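Local coordinates for probable oxidoreductase protein (Rhizobium etli, PDB 4FB5), which probably acts as an oxidoreductase of the GFO/IDH/MocA family, with a Rossmann domain likely to bind a nicotinamide dinucleotide and a C-terminal sheet domain, at residues 216-221 / 259-264. Numbering follows the deposited sequence.
Sequences SLLWYL and MRLDGG
The last turns of helix 206-221 pack on the end of strand 254-261, where the CA atoms of L218 and L261 lie 8.2 Å apart. This is helix-on-sheet packing in the GFO/IDH/MocA C-terminal domain, whose large mixed sheet carries helices on one face. From the helix, L218 makes the contact. It points at the strand and meets M259 and L261, two residues apart and on the same face of the strand. All three side chains are buried and apolar. The contact is small, 124 Å² over both sides.

M259 is a selenomethionine. Its chain bends at the last torsion (chi3 -82°), which turns CE to the helix. L218 and M259 then meet tip to tip, CD1 against CE. L261 lies across L218 at about a right angle. Its CD2 is 4.0 Å from CD1 of L218 and also lies 4.2 Å from CB of L218. L261 therefore touches both the root and the tip of the L218 side chain. M259 also packs on M380 of helix 367-385 and on L269 of the neighbouring strand 266-272, so the same side chain joins two helices to the sheet. Elsewhere on helix 206-221, L217 and L221 pack on helix 158-168.

R260 sits between M259 and L261 in the strand and points away from the helix. Its NH2 forms a salt bridge with D231 of the second subunit. At this end of the strand, then, M259 and L261 face the helix while R260 reaches the second subunit. Beyond L261 the chain turns through D262, G263 and G264 into strand 266-272. R260 spans this turn: its NH1 donates to O of G264 at 2.8 Å, with the oxygen nearly in the guanidinium plane and an N-H...O angle of 138°.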
loop_
_atom_site.group_PDB
_atom_site.type_symbol
_atom_site.label_atom_id
_atom_site.label_comp_id
_atom_site.label_asym_id
_atom_site.label_seq_id
_atom_site.Cartn_x
_atom_site.Cartn_y
_atom_site.Cartn_z
ATOM N N SER A 216 17.969 -18.141 -7.661
ATOM C CA SER A 216 18.225 -17.694 -9.002
ATOM C C SER A 216 18.269 -16.182 -8.990
ATOM O O SER A 216 19.102 -15.587 -9.685
ATOM C CB SER A 216 17.227 -18.244 -10.016
ATOM O OG SER A 216 15.987 -17.570 -10.009
ATOM N N LEU A 217 17.434 -15.536 -8.159
ATOM C CA LEU A 217 17.513 -14.074 -8.133
ATOM C C LEU A 217 18.808 -13.545 -7.515
ATOM O O LEU A 217 19.433 -12.639 -8.077
ATOM C CB LEU A 217 16.283 -13.420 -7.502
ATOM C CG LEU A 217 14.962 -13.566 -8.273
ATOM C CD1 LEU A 217 13.822 -13.155 -7.343
ATOM C CD2 LEU A 217 14.934 -12.774 -9.602
ATOM N N LEU A 218 19.223 -14.117 -6.379
ATOM C CA LEU A 218 20.463 -13.700 -5.772
ATOM C C LEU A 218 21.628 -13.933 -6.754
ATOM O O LEU A 218 22.653 -13.211 -6.705
ATOM C CB LEU A 218 20.682 -14.393 -4.433
ATOM C CG LEU A 218 19.560 -14.139 -3.411
ATOM C CD1 LEU A 218 19.873 -14.673 -2.078
ATOM C CD2 LEU A 218 19.212 -12.679 -3.262
ATOM N N TRP A 219 21.442 -14.895 -7.668
ATOM C CA TRP A 219 22.499 -15.277 -8.549
ATOM C C TRP A 219 22.634 -14.177 -9.549
ATOM O O TRP A 219 23.696 -13.585 -9.708
ATOM C CB TRP A 219 22.201 -16.590 -9.272
ATOM C CG TRP A 219 23.184 -16.802 -10.351
ATOM C CD1 TRP A 219 24.493 -17.180 -10.193
ATOM C CD2 TRP A 219 23.009 -16.556 -11.769
ATOM N NE1 TRP A 219 25.138 -17.216 -11.420
ATOM C CE2 TRP A 219 24.249 -16.859 -12.404
ATOM C CE3 TRP A 219 21.918 -16.180 -12.569
ATOM C CZ2 TRP A 219 24.427 -16.777 -13.799
ATOM C CZ3 TRP A 219 22.097 -16.104 -13.963
ATOM C CH2 TRP A 219 23.354 -16.388 -14.554
ATOM N N TYR A 220 21.530 -13.909 -10.228
ATOM C CA TYR A 220 21.419 -12.838 -11.231
ATOM C C TYR A 220 21.956 -11.504 -10.755
ATOM O O TYR A 220 22.664 -10.816 -11.485
ATOM C CB TYR A 220 19.968 -12.657 -11.555
ATOM C CG TYR A 220 19.710 -11.725 -12.674
ATOM C CD1 TYR A 220 20.206 -11.992 -13.961
ATOM C CD2 TYR A 220 18.933 -10.590 -12.477
ATOM C CE1 TYR A 220 19.947 -11.116 -15.004
ATOM C CE2 TYR A 220 18.683 -9.720 -13.490
ATOM C CZ TYR A 220 19.179 -9.982 -14.753
ATOM O OH TYR A 220 18.913 -9.096 -15.765
ATOM N N LEU A 221 21.610 -11.153 -9.521
ATOM C CA LEU A 221 21.977 -9.875 -8.928
ATOM C C LEU A 221 23.409 -9.836 -8.341
ATOM O O LEU A 221 24.095 -8.805 -8.431
ATOM C CB LEU A 221 20.971 -9.535 -7.830
ATOM C CG LEU A 221 19.595 -9.118 -8.342
ATOM C CD1 LEU A 221 18.581 -8.956 -7.194
ATOM C CD2 LEU A 221 19.722 -7.838 -9.110
HETATM N N MSE A 259 22.514 -16.868 5.264
HETATM C CA MSE A 259 23.548 -17.180 4.287
HETATM C C MSE A 259 24.643 -16.126 4.176
HETATM O O MSE A 259 24.639 -15.127 4.879
HETATM C CB MSE A 259 22.967 -17.429 2.900
HETATM C CG MSE A 259 21.539 -17.888 2.892
HETATM SE SE MSE A 259 20.772 -18.116 1.073
HETATM C CE MSE A 259 20.296 -16.255 0.676
ATOM N N ARG A 260 25.588 -16.404 3.284
ATOM C CA ARG A 260 26.623 -15.476 2.878
ATOM C C ARG A 260 26.787 -15.673 1.391
ATOM O O ARG A 260 26.962 -16.783 0.935
ATOM C CB ARG A 260 27.931 -15.792 3.593
ATOM C CG ARG A 260 27.893 -15.508 5.077
ATOM C CD ARG A 260 28.162 -14.050 5.310
ATOM N NE ARG A 260 27.922 -13.615 6.676
ATOM C CZ ARG A 260 28.065 -12.356 7.073
ATOM N NH1 ARG A 260 28.433 -11.416 6.199
ATOM N NH2 ARG A 260 27.839 -12.038 8.339
ATOM N N LEU A 261 26.681 -14.620 0.615
ATOM C CA LEU A 261 26.937 -14.779 -0.787
ATOM C C LEU A 261 28.337 -14.327 -1.115
ATOM O O LEU A 261 29.120 -13.890 -0.246
ATOM C CB LEU A 261 25.982 -13.946 -1.615
ATOM C CG LEU A 261 24.522 -13.887 -1.217
ATOM C CD1 LEU A 261 23.886 -12.605 -1.748
ATOM C CD2 LEU A 261 23.798 -15.124 -1.739
ATOM N N ASP A 262 28.622 -14.452 -2.404
ATOM C CA ASP A 262 29.730 -13.810 -3.076
ATOM C C ASP A 262 29.942 -12.428 -2.513
ATOM O O ASP A 262 28.982 -11.624 -2.418
ATOM C CB ASP A 262 29.385 -13.671 -4.552
ATOM C CG ASP A 262 30.403 -14.337 -5.451
ATOM O OD1 ASP A 262 31.606 -13.914 -5.420
ATOM O OD2 ASP A 262 29.985 -15.283 -6.189
ATOM N N GLY A 263 31.183 -12.158 -2.118
ATOM C CA GLY A 263 31.557 -10.824 -1.632
ATOM C C GLY A 263 31.324 -10.608 -0.139
ATOM O O GLY A 263 31.374 -9.443 0.344
ATOM N N GLY A 264 31.086 -11.707 0.592
ATOM C CA GLY A 264 30.628 -11.636 1.988
ATOM C C GLY A 264 29.265 -10.984 2.334
ATOM O O GLY A 264 29.013 -10.738 3.513
#